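Local coordinates for protein Cys-Gly metallodipeptidase DUG1 (Saccharomyces cerevisiae, PDB 4G1P) that hydrolyses the dipeptide Cys-Gly as a zinc- or manganese-dependent peptidase and serves as the catalytic component of the glutathione-degrading GSH degradosomal complex, at residues Gln18-Arg22 and Ile146-Asp150; Leu204-Lys208 and Asp284-Ser288; Gln222-Pro228 and Ala339-Phe345. The contacts are given in a common frame with arbitrary orientation. Residue numbers count along the deposited sequence, not the author numbering.

Interaction 1 of 3, residues Gln18-Arg22 and Ile146-Asp150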
ATOM      1  N   GLN A  18     -15.889 -33.016  18.318  1.00 16.12           N
ATOM      2  CA  GLN A  18     -16.497 -31.800  18.827  1.00 17.89           C
ATOM      3  C   GLN A  18     -15.472 -30.680  18.909  1.00 20.37           C
ATOM      4  O   GLN A  18     -15.804 -29.520  18.671  1.00 21.31           O
ATOM      5  CB  GLN A  18     -17.306 -31.956  20.136  1.00 18.79           C
ATOM      6  CG  GLN A  18     -17.133 -33.237  20.945  1.00 32.51           C
ATOM      7  CD  GLN A  18     -17.832 -34.440  20.322  1.00 35.77           C
ATOM      8  OE1 GLN A  18     -17.188 -35.299  19.708  1.00 32.16           O
ATOM      9  NE2 GLN A  18     -19.148 -34.514  20.489  1.00 43.99           N
ATOM     10  N   PHE A  19     -14.222 -31.029  19.199  1.00 18.36           N
ATOM     11  CA  PHE A  19     -13.162 -30.031  19.242  1.00 17.63           C
ATOM     12  C   PHE A  19     -12.994 -29.383  17.867  1.00 18.35           C
ATOM     13  O   PHE A  19     -12.849 -28.165  17.767  1.00 17.75           O
ATOM     14  CB  PHE A  19     -11.828 -30.631  19.698  1.00 18.05           C
ATOM     15  CG  PHE A  19     -11.846 -31.190  21.095  1.00 19.48           C
ATOM     16  CD1 PHE A  19     -12.817 -30.807  22.005  1.00 20.94           C
ATOM     17  CD2 PHE A  19     -10.889 -32.100  21.495  1.00 16.98           C
ATOM     18  CE1 PHE A  19     -12.842 -31.325  23.271  1.00 16.22           C
ATOM     19  CE2 PHE A  19     -10.903 -32.612  22.762  1.00 19.37           C
ATOM     20  CZ  PHE A  19     -11.881 -32.220  23.656  1.00 19.59           C
ATOM     21  N   PHE A  20     -13.013 -30.210  16.825  1.00 16.20           N
ATOM     22  CA  PHE A  20     -12.867 -29.755  15.453  1.00 16.51           C
ATOM     23  C   PHE A  20     -14.025 -28.841  15.123  1.00 18.30           C
ATOM     24  O   PHE A  20     -13.863 -27.776  14.527  1.00 17.63           O
ATOM     25  CB  PHE A  20     -12.897 -30.938  14.486  1.00 14.75           C
ATOM     26  CG  PHE A  20     -11.608 -31.707  14.404  1.00 17.63           C
ATOM     27  CD1 PHE A  20     -10.392 -31.097  14.660  1.00 16.94           C
ATOM     28  CD2 PHE A  20     -11.611 -33.056  14.050  1.00 18.25           C
ATOM     29  CE1 PHE A  20      -9.202 -31.832  14.572  1.00 22.39           C
ATOM     30  CE2 PHE A  20     -10.427 -33.794  13.961  1.00 16.98           C
ATOM     31  CZ  PHE A  20      -9.227 -33.185  14.219  1.00 16.25           C
ATOM     32  N   SER A  21     -15.209 -29.278  15.514  1.00 18.20           N
ATOM     33  CA  SER A  21     -16.402 -28.528  15.225  1.00 16.14           C
ATOM     34  C   SER A  21     -16.332 -27.159  15.896  1.00 18.19           C
ATOM     35  O   SER A  21     -16.564 -26.118  15.265  1.00 20.88           O
ATOM     36  CB  SER A  21     -17.619 -29.307  15.697  1.00 16.93           C
ATOM     37  OG  SER A  21     -18.799 -28.569  15.453  1.00 24.44           O
ATOM     38  N   ARG A  22     -16.003 -27.163  17.178  1.00 16.01           N
ATOM     39  CA  ARG A  22     -15.877 -25.927  17.923  1.00 15.32           C
ATOM     40  C   ARG A  22     -14.854 -25.008  17.258  1.00 17.12           C
ATOM     41  O   ARG A  22     -15.098 -23.814  17.094  1.00 17.75           O
ATOM     42  CB  ARG A  22     -15.486 -26.226  19.362  1.00 13.06           C
ATOM     43  CG  ARG A  22     -14.969 -25.024  20.105  1.00 16.36           C
ATOM     44  CD  ARG A  22     -14.542 -25.401  21.511  1.00 16.81           C
ATOM     45  NE  ARG A  22     -15.691 -25.590  22.388  1.00 18.54           N
ATOM     46  CZ  ARG A  22     -15.703 -26.386  23.448  1.00 19.33           C
ATOM     47  NH1 ARG A  22     -14.625 -27.084  23.783  1.00 17.07           N
ATOM     48  NH2 ARG A  22     -16.802 -26.477  24.176  1.00 23.83           N
ATOM     49  N   ILE A 146     -10.414 -24.981  26.784  1.00 18.65           N
ATOM     50  CA  ILE A 146     -11.788 -25.436  26.978  1.00 17.42           C
ATOM     51  C   ILE A 146     -11.960 -26.920  26.647  1.00 18.54           C
ATOM     52  O   ILE A 146     -12.630 -27.642  27.381  1.00 16.24           O
ATOM     53  CB  ILE A 146     -12.776 -24.618  26.160  1.00 17.33           C
ATOM     54  CG1 ILE A 146     -12.502 -23.129  26.361  1.00 14.86           C
ATOM     55  CG2 ILE A 146     -14.214 -24.997  26.528  1.00 14.63           C
ATOM     56  CD1 ILE A 146     -13.266 -22.247  25.423  1.00 15.14           C
ATOM     57  N   ASN A 147     -11.357 -27.360  25.544  1.00 17.55           N
ATOM     58  CA  ASN A 147     -11.345 -28.774  25.181  1.00 16.42           C
ATOM     59  C   ASN A 147     -10.890 -29.626  26.364  1.00 20.75           C
ATOM     60  O   ASN A 147     -11.543 -30.612  26.751  1.00 17.75           O
ATOM     61  CB  ASN A 147     -10.417 -28.996  23.988  1.00 14.69           C
ATOM     62  CG  ASN A 147     -10.808 -28.148  22.776  1.00 21.12           C
ATOM     63  OD1 ASN A 147     -11.972 -27.764  22.625  1.00 19.65           O
ATOM     64  ND2 ASN A 147      -9.832 -27.849  21.907  1.00 16.58           N
ATOM     65  N   VAL A 148      -9.772 -29.205  26.951  1.00 19.38           N
ATOM     66  CA  VAL A 148      -9.212 -29.869  28.105  1.00 19.26           C
ATOM     67  C   VAL A 148     -10.190 -29.947  29.281  1.00 21.41           C
ATOM     68  O   VAL A 148     -10.351 -31.012  29.880  1.00 20.09           O
ATOM     69  CB  VAL A 148      -7.905 -29.213  28.533  1.00 18.63           C
ATOM     70  CG1 VAL A 148      -7.451 -29.767  29.895  1.00 15.87           C
ATOM     71  CG2 VAL A 148      -6.858 -29.445  27.460  1.00 16.92           C
ATOM     72  N   VAL A 149     -10.846 -28.837  29.612  1.00 17.98           N
ATOM     73  CA  VAL A 149     -11.868 -28.899  30.651  1.00 20.45           C
ATOM     74  C   VAL A 149     -12.932 -29.934  30.276  1.00 21.37           C
ATOM     75  O   VAL A 149     -13.352 -30.731  31.104  1.00 26.24           O
ATOM     76  CB  VAL A 149     -12.520 -27.538  30.923  1.00 18.18           C
ATOM     77  CG1 VAL A 149     -13.681 -27.699  31.866  1.00 19.42           C
ATOM     78  CG2 VAL A 149     -11.517 -26.583  31.505  1.00 16.33           C
ATOM     79  N   ASP A 150     -13.321 -29.961  29.011  1.00 18.76           N
ATOM     80  CA  ASP A 150     -14.314 -30.911  28.566  1.00 20.62           C
ATOM     81  C   ASP A 150     -13.836 -32.346  28.740  1.00 24.50           C
ATOM     82  O   ASP A 150     -14.612 -33.223  29.101  1.00 22.34           O
ATOM     83  CB  ASP A 150     -14.686 -30.662  27.107  1.00 17.30           C
ATOM     84  CG  ASP A 150     -15.608 -29.485  26.943  1.00 22.26           C
ATOM     85  OD1 ASP A 150     -16.188 -29.051  27.961  1.00 22.99           O
ATOM     86  OD2 ASP A 150     -15.757 -29.000  25.800  1.00 20.79           O
TER

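Interaction 2 of 3, residues Leu204-Lys208 and Asp284-Ser288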
ATOM      1  N   LEU A 204      10.487 -23.934  18.544  1.00 22.46           N
ATOM      2  CA  LEU A 204      11.551 -23.315  17.772  1.00 22.30           C
ATOM      3  C   LEU A 204      11.561 -23.815  16.324  1.00 21.86           C
ATOM      4  O   LEU A 204      11.710 -23.044  15.374  1.00 26.72           O
ATOM      5  CB  LEU A 204      12.884 -23.641  18.439  1.00 23.86           C
ATOM      6  CG  LEU A 204      14.129 -23.212  17.686  1.00 25.49           C
ATOM      7  CD1 LEU A 204      14.132 -21.710  17.611  1.00 24.34           C
ATOM      8  CD2 LEU A 204      15.350 -23.743  18.423  1.00 31.15           C
ATOM      9  N   GLY A 205      11.412 -25.121  16.171  1.00 18.63           N
ATOM     10  CA  GLY A 205      11.524 -25.758  14.878  1.00 19.55           C
ATOM     11  C   GLY A 205      10.283 -26.584  14.694  1.00 20.96           C
ATOM     12  O   GLY A 205       9.222 -26.218  15.204  1.00 20.78           O
ATOM     13  N   THR A 206      10.405 -27.707  13.997  1.00 18.25           N
ATOM     14  CA  THR A 206       9.230 -28.502  13.692  1.00 20.97           C
ATOM     15  C   THR A 206       9.231 -29.910  14.285  1.00 24.01           C
ATOM     16  O   THR A 206       8.270 -30.648  14.110  1.00 24.85           O
ATOM     17  CB  THR A 206       9.045 -28.632  12.186  1.00 22.67           C
ATOM     18  OG1 THR A 206      10.111 -29.420  11.648  1.00 26.27           O
ATOM     19  CG2 THR A 206       9.029 -27.254  11.524  1.00 19.62           C
ATOM     20  N   LYS A 207      10.291 -30.278  14.994  1.00 26.39           N
ATOM     21  CA  LYS A 207      10.493 -31.676  15.382  1.00 25.17           C
ATOM     22  C   LYS A 207      10.473 -31.921  16.888  1.00 26.69           C
ATOM     23  O   LYS A 207      10.216 -33.032  17.326  1.00 32.51           O
ATOM     24  CB  LYS A 207      11.824 -32.180  14.834  1.00 28.76           C
ATOM     25  CG  LYS A 207      12.171 -31.668  13.438  1.00 37.37           C
ATOM     26  CD  LYS A 207      13.676 -31.437  13.303  1.00 39.24           C
ATOM     27  CE  LYS A 207      14.051 -31.111  11.871  1.00 45.40           C
ATOM     28  NZ  LYS A 207      13.497 -32.133  10.940  1.00 49.72           N
ATOM     29  N   LYS A 208      10.752 -30.888  17.674  1.00 26.28           N
ATOM     30  CA  LYS A 208      10.948 -31.062  19.099  1.00 24.47           C
ATOM     31  C   LYS A 208      10.258 -29.970  19.915  1.00 24.79           C
ATOM     32  O   LYS A 208      10.503 -28.786  19.703  1.00 22.06           O
ATOM     33  CB  LYS A 208      12.441 -31.063  19.409  1.00 26.87           C
ATOM     34  CG  LYS A 208      12.777 -31.522  20.820  1.00 35.55           C
ATOM     35  CD  LYS A 208      14.261 -31.370  21.105  1.00 39.06           C
ATOM     36  CE  LYS A 208      14.624 -31.885  22.495  1.00 34.14           C
ATOM     37  NZ  LYS A 208      16.094 -31.767  22.715  1.00 36.07           N
ATOM     38  N   ASP A 284      22.906 -27.210  23.771  1.00 49.49           N
ATOM     39  CA  ASP A 284      22.065 -28.355  23.828  1.00 49.22           C
ATOM     40  C   ASP A 284      20.751 -28.136  23.205  1.00 45.29           C
ATOM     41  O   ASP A 284      19.878 -28.942  23.326  1.00 47.51           O
ATOM     42  CB  ASP A 284      21.700 -28.595  25.270  1.00 47.29           C
ATOM     43  CG  ASP A 284      22.588 -29.574  25.900  1.00 60.95           C
ATOM     44  OD1 ASP A 284      23.070 -30.442  25.182  1.00 64.68           O
ATOM     45  OD2 ASP A 284      22.867 -29.463  27.092  1.00 67.50           O
ATOM     46  N   ILE A 285      20.634 -27.090  22.445  1.00 41.12           N
ATOM     47  CA  ILE A 285      19.380 -26.793  21.844  1.00 38.93           C
ATOM     48  C   ILE A 285      19.562 -27.556  20.577  1.00 37.61           C
ATOM     49  O   ILE A 285      20.650 -27.798  20.171  1.00 39.70           O
ATOM     50  CB  ILE A 285      18.996 -25.319  21.873  1.00 37.36           C
ATOM     51  CG1 ILE A 285      18.372 -25.011  23.202  1.00 32.04           C
ATOM     52  CG2 ILE A 285      18.016 -24.993  20.776  1.00 34.50           C
ATOM     53  CD1 ILE A 285      18.453 -23.574  23.549  1.00 33.84           C
ATOM     54  N   GLU A 286      18.479 -27.965  19.961  1.00 35.03           N
ATOM     55  CA  GLU A 286      18.564 -28.502  18.639  1.00 38.71           C
ATOM     56  C   GLU A 286      18.038 -27.550  17.634  1.00 38.85           C
ATOM     57  O   GLU A 286      16.894 -27.236  17.623  1.00 42.40           O
ATOM     58  CB  GLU A 286      17.808 -29.796  18.531  1.00 39.41           C
ATOM     59  CG  GLU A 286      17.641 -30.499  19.842  1.00 47.05           C
ATOM     60  CD  GLU A 286      17.687 -31.994  19.711  1.00 45.48           C
ATOM     61  OE1 GLU A 286      17.399 -32.489  18.626  1.00 44.68           O
ATOM     62  OE2 GLU A 286      18.019 -32.651  20.686  1.00 40.36           O
ATOM     63  N   PHE A 287      18.907 -27.097  16.775  1.00 37.28           N
ATOM     64  CA  PHE A 287      18.494 -26.224  15.683  1.00 36.75           C
ATOM     65  C   PHE A 287      19.609 -26.032  14.674  1.00 39.60           C
ATOM     66  O   PHE A 287      20.787 -26.022  15.026  1.00 41.12           O
ATOM     67  CB  PHE A 287      18.066 -24.862  16.204  1.00 33.93           C
ATOM     68  CG  PHE A 287      17.310 -24.053  15.205  1.00 34.12           C
ATOM     69  CD1 PHE A 287      16.051 -24.452  14.788  1.00 36.02           C
ATOM     70  CD2 PHE A 287      17.843 -22.885  14.691  1.00 35.46           C
ATOM     71  CE1 PHE A 287      15.341 -23.702  13.869  1.00 36.87           C
ATOM     72  CE2 PHE A 287      17.144 -22.128  13.772  1.00 32.03           C
ATOM     73  CZ  PHE A 287      15.891 -22.534  13.362  1.00 35.39           C
ATOM     74  N   SER A 288      19.230 -25.863  13.416  1.00 38.22           N
ATOM     75  CA  SER A 288      20.195 -25.628  12.361  1.00 31.06           C
ATOM     76  C   SER A 288      19.605 -24.678  11.327  1.00 35.32           C
ATOM     77  O   SER A 288      18.375 -24.541  11.209  1.00 29.42           O
ATOM     78  CB  SER A 288      20.529 -26.933  11.685  1.00 28.41           C
ATOM     79  OG  SER A 288      19.367 -27.422  11.048  1.00 38.15           O
TER

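Interaction 3 of 3, residues Gln222-Pro228 and Ala339-Phe345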
ATOM      1  N   GLN A 222       5.999   4.792  13.478  1.00 23.17           N
ATOM      2  CA  GLN A 222       5.706   5.323  12.156  1.00 25.49           C
ATOM      3  C   GLN A 222       6.391   6.670  11.996  1.00 26.22           C
ATOM      4  O   GLN A 222       6.269   7.549  12.855  1.00 25.05           O
ATOM      5  CB  GLN A 222       4.193   5.431  11.895  1.00 24.62           C
ATOM      6  CG  GLN A 222       3.445   6.381  12.807  1.00 22.95           C
ATOM      7  CD  GLN A 222       1.964   6.436  12.495  1.00 26.27           C
ATOM      8  OE1 GLN A 222       1.466   5.705  11.641  1.00 25.80           O
ATOM      9  NE2 GLN A 222       1.250   7.309  13.188  1.00 26.57           N
ATOM     10  N   THR A 223       7.145   6.812  10.913  1.00 23.48           N
ATOM     11  CA  THR A 223       7.746   8.099  10.582  1.00 25.81           C
ATOM     12  C   THR A 223       6.852   8.817   9.577  1.00 25.92           C
ATOM     13  O   THR A 223       6.587   8.288   8.497  1.00 22.25           O
ATOM     14  CB  THR A 223       9.176   7.945  10.016  1.00 24.89           C
ATOM     15  OG1 THR A 223      10.062   7.574  11.073  1.00 24.23           O
ATOM     16  CG2 THR A 223       9.669   9.251   9.422  1.00 26.00           C
ATOM     17  N   ILE A 224       6.381  10.008   9.947  1.00 25.90           N
ATOM     18  CA  ILE A 224       5.436  10.750   9.114  1.00 26.31           C
ATOM     19  C   ILE A 224       6.083  11.943   8.414  1.00 24.08           C
ATOM     20  O   ILE A 224       6.628  12.826   9.063  1.00 23.64           O
ATOM     21  CB  ILE A 224       4.242  11.246   9.930  1.00 24.95           C
ATOM     22  CG1 ILE A 224       3.800  10.169  10.926  1.00 26.94           C
ATOM     23  CG2 ILE A 224       3.109  11.630   9.006  1.00 23.77           C
ATOM     24  CD1 ILE A 224       2.667  10.606  11.852  1.00 28.83           C
ATOM     25  N   ILE A 225       6.028  11.948   7.086  1.00 23.81           N
ATOM     26  CA  ILE A 225       6.562  13.050   6.294  1.00 21.58           C
ATOM     27  C   ILE A 225       5.473  13.630   5.402  1.00 24.73           C
ATOM     28  O   ILE A 225       4.838  12.905   4.623  1.00 21.20           O
ATOM     29  CB  ILE A 225       7.741  12.609   5.436  1.00 21.23           C
ATOM     30  CG1 ILE A 225       8.880  12.113   6.319  1.00 24.59           C
ATOM     31  CG2 ILE A 225       8.239  13.760   4.586  1.00 25.55           C
ATOM     32  CD1 ILE A 225      10.063  11.578   5.540  1.00 21.78           C
ATOM     33  N   GLU A 226       5.263  14.940   5.534  1.00 26.21           N
ATOM     34  CA  GLU A 226       4.208  15.656   4.830  1.00 25.65           C
ATOM     35  C   GLU A 226       4.785  16.838   4.063  1.00 29.97           C
ATOM     36  O   GLU A 226       5.726  17.488   4.531  1.00 32.44           O
ATOM     37  CB  GLU A 226       3.159  16.149   5.822  1.00 25.95           C
ATOM     38  CG  GLU A 226       2.084  16.998   5.186  1.00 32.99           C
ATOM     39  CD  GLU A 226       0.921  17.275   6.122  1.00 43.73           C
ATOM     40  OE1 GLU A 226       1.186  17.526   7.319  1.00 45.97           O
ATOM     41  OE2 GLU A 226      -0.249  17.236   5.658  1.00 36.67           O
ATOM     42  N   GLY A 227       4.226  17.108   2.881  1.00 31.02           N
ATOM     43  CA  GLY A 227       4.668  18.209   2.027  1.00 25.39           C
ATOM     44  C   GLY A 227       3.524  19.053   1.480  1.00 23.12           C
ATOM     45  O   GLY A 227       3.036  19.952   2.162  1.00 24.59           O
ATOM     46  N   PRO A 228       3.082  18.763   0.249  1.00 21.31           N
ATOM     47  CA  PRO A 228       1.931  19.443  -0.357  1.00 23.33           C
ATOM     48  C   PRO A 228       0.654  19.089   0.386  1.00 24.64           C
ATOM     49  O   PRO A 228       0.650  18.159   1.209  1.00 21.82           O
ATOM     50  CB  PRO A 228       1.867  18.827  -1.752  1.00 22.47           C
ATOM     51  CG  PRO A 228       2.428  17.457  -1.565  1.00 20.40           C
ATOM     52  CD  PRO A 228       3.556  17.649  -0.587  1.00 21.88           C
ATOM     53  N   ALA A 339       1.351  13.049  -0.912  1.00 20.43           N
ATOM     54  CA  ALA A 339       1.399  14.269  -0.099  1.00 18.13           C
ATOM     55  C   ALA A 339       1.870  14.008   1.317  1.00 19.87           C
ATOM     56  O   ALA A 339       2.641  14.793   1.880  1.00 19.40           O
ATOM     57  CB  ALA A 339       0.045  14.938  -0.075  1.00 16.97           C
ATOM     58  N   LYS A 340       1.409  12.897   1.883  1.00 20.20           N
ATOM     59  CA  LYS A 340       1.695  12.562   3.272  1.00 23.03           C
ATOM     60  C   LYS A 340       1.840  11.053   3.455  1.00 21.66           C
ATOM     61  O   LYS A 340       0.873  10.300   3.323  1.00 20.95           O
ATOM     62  CB  LYS A 340       0.596  13.127   4.170  1.00 27.67           C
ATOM     63  CG  LYS A 340       0.788  12.919   5.666  1.00 29.86           C
ATOM     64  CD  LYS A 340      -0.344  13.617   6.426  1.00 26.52           C
ATOM     65  CE  LYS A 340      -0.232  13.408   7.916  1.00 32.39           C
ATOM     66  NZ  LYS A 340      -1.181  14.266   8.683  1.00 36.95           N
ATOM     67  N   VAL A 341       3.065  10.631   3.759  1.00 20.02           N
ATOM     68  CA  VAL A 341       3.414   9.222   3.871  1.00 18.67           C
ATOM     69  C   VAL A 341       3.829   8.791   5.294  1.00 20.22           C
ATOM     70  O   VAL A 341       4.368   9.578   6.068  1.00 22.28           O
ATOM     71  CB  VAL A 341       4.552   8.881   2.911  1.00 19.00           C
ATOM     72  CG1 VAL A 341       4.054   8.870   1.494  1.00 21.62           C
ATOM     73  CG2 VAL A 341       5.676   9.871   3.060  1.00 18.63           C
ATOM     74  N   PHE A 342       3.578   7.532   5.628  1.00 18.02           N
ATOM     75  CA  PHE A 342       3.905   7.005   6.947  1.00 18.27           C
ATOM     76  C   PHE A 342       4.770   5.778   6.745  1.00 18.52           C
ATOM     77  O   PHE A 342       4.306   4.775   6.194  1.00 16.42           O
ATOM     78  CB  PHE A 342       2.648   6.588   7.719  1.00 17.86           C
ATOM     79  CG  PHE A 342       1.582   7.647   7.799  1.00 22.61           C
ATOM     80  CD1 PHE A 342       0.825   7.994   6.677  1.00 22.94           C
ATOM     81  CD2 PHE A 342       1.288   8.257   9.008  1.00 27.98           C
ATOM     82  CE1 PHE A 342      -0.176   8.956   6.755  1.00 21.11           C
ATOM     83  CE2 PHE A 342       0.282   9.223   9.093  1.00 28.54           C
ATOM     84  CZ  PHE A 342      -0.447   9.569   7.965  1.00 22.09           C
ATOM     85  N   GLY A 343       6.026   5.855   7.174  1.00 18.90           N
ATOM     86  CA  GLY A 343       6.913   4.706   7.113  1.00 20.83           C
ATOM     87  C   GLY A 343       6.756   3.836   8.353  1.00 22.43           C
ATOM     88  O   GLY A 343       6.829   4.336   9.477  1.00 21.60           O
ATOM     89  N   LYS A 344       6.532   2.541   8.145  1.00 18.37           N
ATOM     90  CA  LYS A 344       6.287   1.619   9.251  1.00 20.12           C
ATOM     91  C   LYS A 344       7.524   0.775   9.580  1.00 18.21           C
ATOM     92  O   LYS A 344       8.103   0.124   8.707  1.00 18.85           O
ATOM     93  CB  LYS A 344       5.094   0.714   8.925  1.00 19.63           C
ATOM     94  CG  LYS A 344       3.827   1.473   8.514  1.00 19.33           C
ATOM     95  CD  LYS A 344       3.294   2.305   9.663  1.00 18.61           C
ATOM     96  CE  LYS A 344       2.076   3.111   9.273  1.00 16.63           C
ATOM     97  NZ  LYS A 344       0.982   2.258   8.796  1.00 17.29           N
ATOM     98  N   PHE A 345       7.938   0.802  10.839  1.00 19.09           N
ATOM     99  CA  PHE A 345       9.062  -0.027  11.294  1.00 21.30           C
ATOM    100  C   PHE A 345       8.992  -0.327  12.801  1.00 20.34           C
ATOM    101  O   PHE A 345       8.535   0.490  13.611  1.00 21.49           O
ATOM    102  CB  PHE A 345      10.409   0.621  10.936  1.00 16.96           C
ATOM    103  CG  PHE A 345      10.694   1.882  11.698  1.00 16.99           C
ATOM    104  CD1 PHE A 345      10.133   3.084  11.311  1.00 21.07           C
ATOM    105  CD2 PHE A 345      11.523   1.868  12.800  1.00 21.55           C
ATOM    106  CE1 PHE A 345      10.398   4.246  12.008  1.00 22.28           C
ATOM    107  CE2 PHE A 345      11.785   3.028  13.508  1.00 24.90           C
ATOM    108  CZ  PHE A 345      11.226   4.218  13.107  1.00 22.29           C
TER

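Interaction 1 of 3, residues Gln18-Arg22 and Ile146-Asp150
Asn147, Arg22 and Phe19 carry most of this contact between two roughly antiparallel helices, whose segment axes run at 150° and come no closer than 11.1 Å. The gap is filled by side chains, long ones from helix 16-28 and short Asn147 and Asp150 from the other. Asn147 is central: its CB sits 3.5 Å from the ring centroid of Phe19, nearly over the ring face, a CH-pi contact that lets a small polar residue pack against an aromatic one. Its OD1 meanwhile accepts a hydrogen bond from Arg22 NH1 at 3.0 Å. Arginine suits its place: its stem, extended to CD and then bent at chi3, brings a planar head with several donors across. Arg22 NH1 lies 3.0 Å and Arg22 NH2 3.2 Å from Asp150 OD2, so both donate to one oxygen, while OD1 is held by Ser56 and Lys153; CG2 of Ile146 lies over one face of the guanidinium. Asp150 CB also approaches the edge of the Phe19 ring. Gln52 accepts a bond from Arg22 NE. The pair thus joins helix 16-28 to helix 135-154, with helix 458-477 packing on Phe19 and Asn147 through Met465 and with helix 39-55 contributing Gln52.

Interaction 2 of 3, residues Leu204-Lys208 and Asp284-Ser288
Two irregular loops meet here, and the second begins to engage at Ile285, whose CG2 lies 3.8 Å from Leu204 CD2. Its branched side chain is buried, touching Trp314 of helix 306-314 as well. Glu286 comes next and points toward the other loop. Its OE2 lies 2.9 Å from Lys208 NZ in a hydrogen-bonded salt bridge, made possible by the fully extended lysine chain. The ammonium group has a second carboxylate partner in Asp415, which also accepts a hydrogen bond from the Glu286 backbone N, so one aspartate ties both loops together. Phe287 then returns to apolar packing: its CB is 3.7 Å from Leu204 CD2, Leu204 CD1 lies over one face of the ring, and Gly205 CA is at the ring edge, 4.5 Å from Phe287 CE1. There the bare glycine backbone meets the ring. Ser288 closes the segment as the N-cap residue of helix 289-296, its hydroxyl bonded to Glu291. A small apolar cluster with a charged pair at its side thus packs the connection from strand 195-198 to strand 210-226, probably the crossing from catalytic to lid domain in this M20 fold, against what appears to be a lid-side loop.

Interaction 3 of 3, residues Gln222-Pro228 and Ala339-Phe345
Ile224 and Phe342 form the apolar centre, facing each other as a non-hydrogen-bonded pair; Ile224 CG2 lies 4.1 Å from the centroid of the Phe342 ring in a CH-pi contact, and Ile224 CG1 is 3.7 Å from Phe342 CD2. On the reverse face Ile225 and Val341, beta-branched residues well suited to strands, pack beneath helix 244-252. The backbones hold antiparallel register. Thr223 N to Gly343 O (2.9 Å) and Gly343 N to Thr223 O (2.8 Å) make Thr223 and Gly343 a hydrogen-bonded pair; Ile225 N to Val341 O (3.1 Å) and Val341 N to Ile225 O (3.0 Å) make the next. A bond from Gly227 N to Ala339 O (3.0 Å) extends the ladder. Further out, beside Phe342, the opposite charges of Glu226 OE1 and Lys340 NZ, 4.3 Å apart, are beyond a salt bridge. At the other end Gln222 OE1 approaches Lys344 CE at 3.6 Å; Gln222 NE2 is hydrogen-bonded to Glu382, and Lys344 NZ makes a salt bridge to Glu325 and a hydrogen bond to Gly332 O of the second subunit. Strands 378-391 and 318-325 flank the pair inside the mixed lid-domain sheet, with helices on one face, the alpha/beta arrangement of M20 dimerisation domains.

Overall arrangement
The three contacts are separate and occupy different parts of the subunit. Measured between centres, interaction 1 lies 46 Å from interaction 3, on the opposite side of the chain's centre, and 29 Å from interaction 2, which is 41 Å from interaction 3. Along the chain interaction 1 closes before the others open, while 2 and 3 alternate: strand 210-226 follows directly on the loop holding 204-208 and carries 222-228 into the lid. Interaction 1 ties together helices of the catalytic domain. None contains an annotated zinc- or substrate-binding residue; at interaction 3 the Lys344 side chain is about 12 Å from a bound cysteine, and this contact also touches the second subunit of the homodimer.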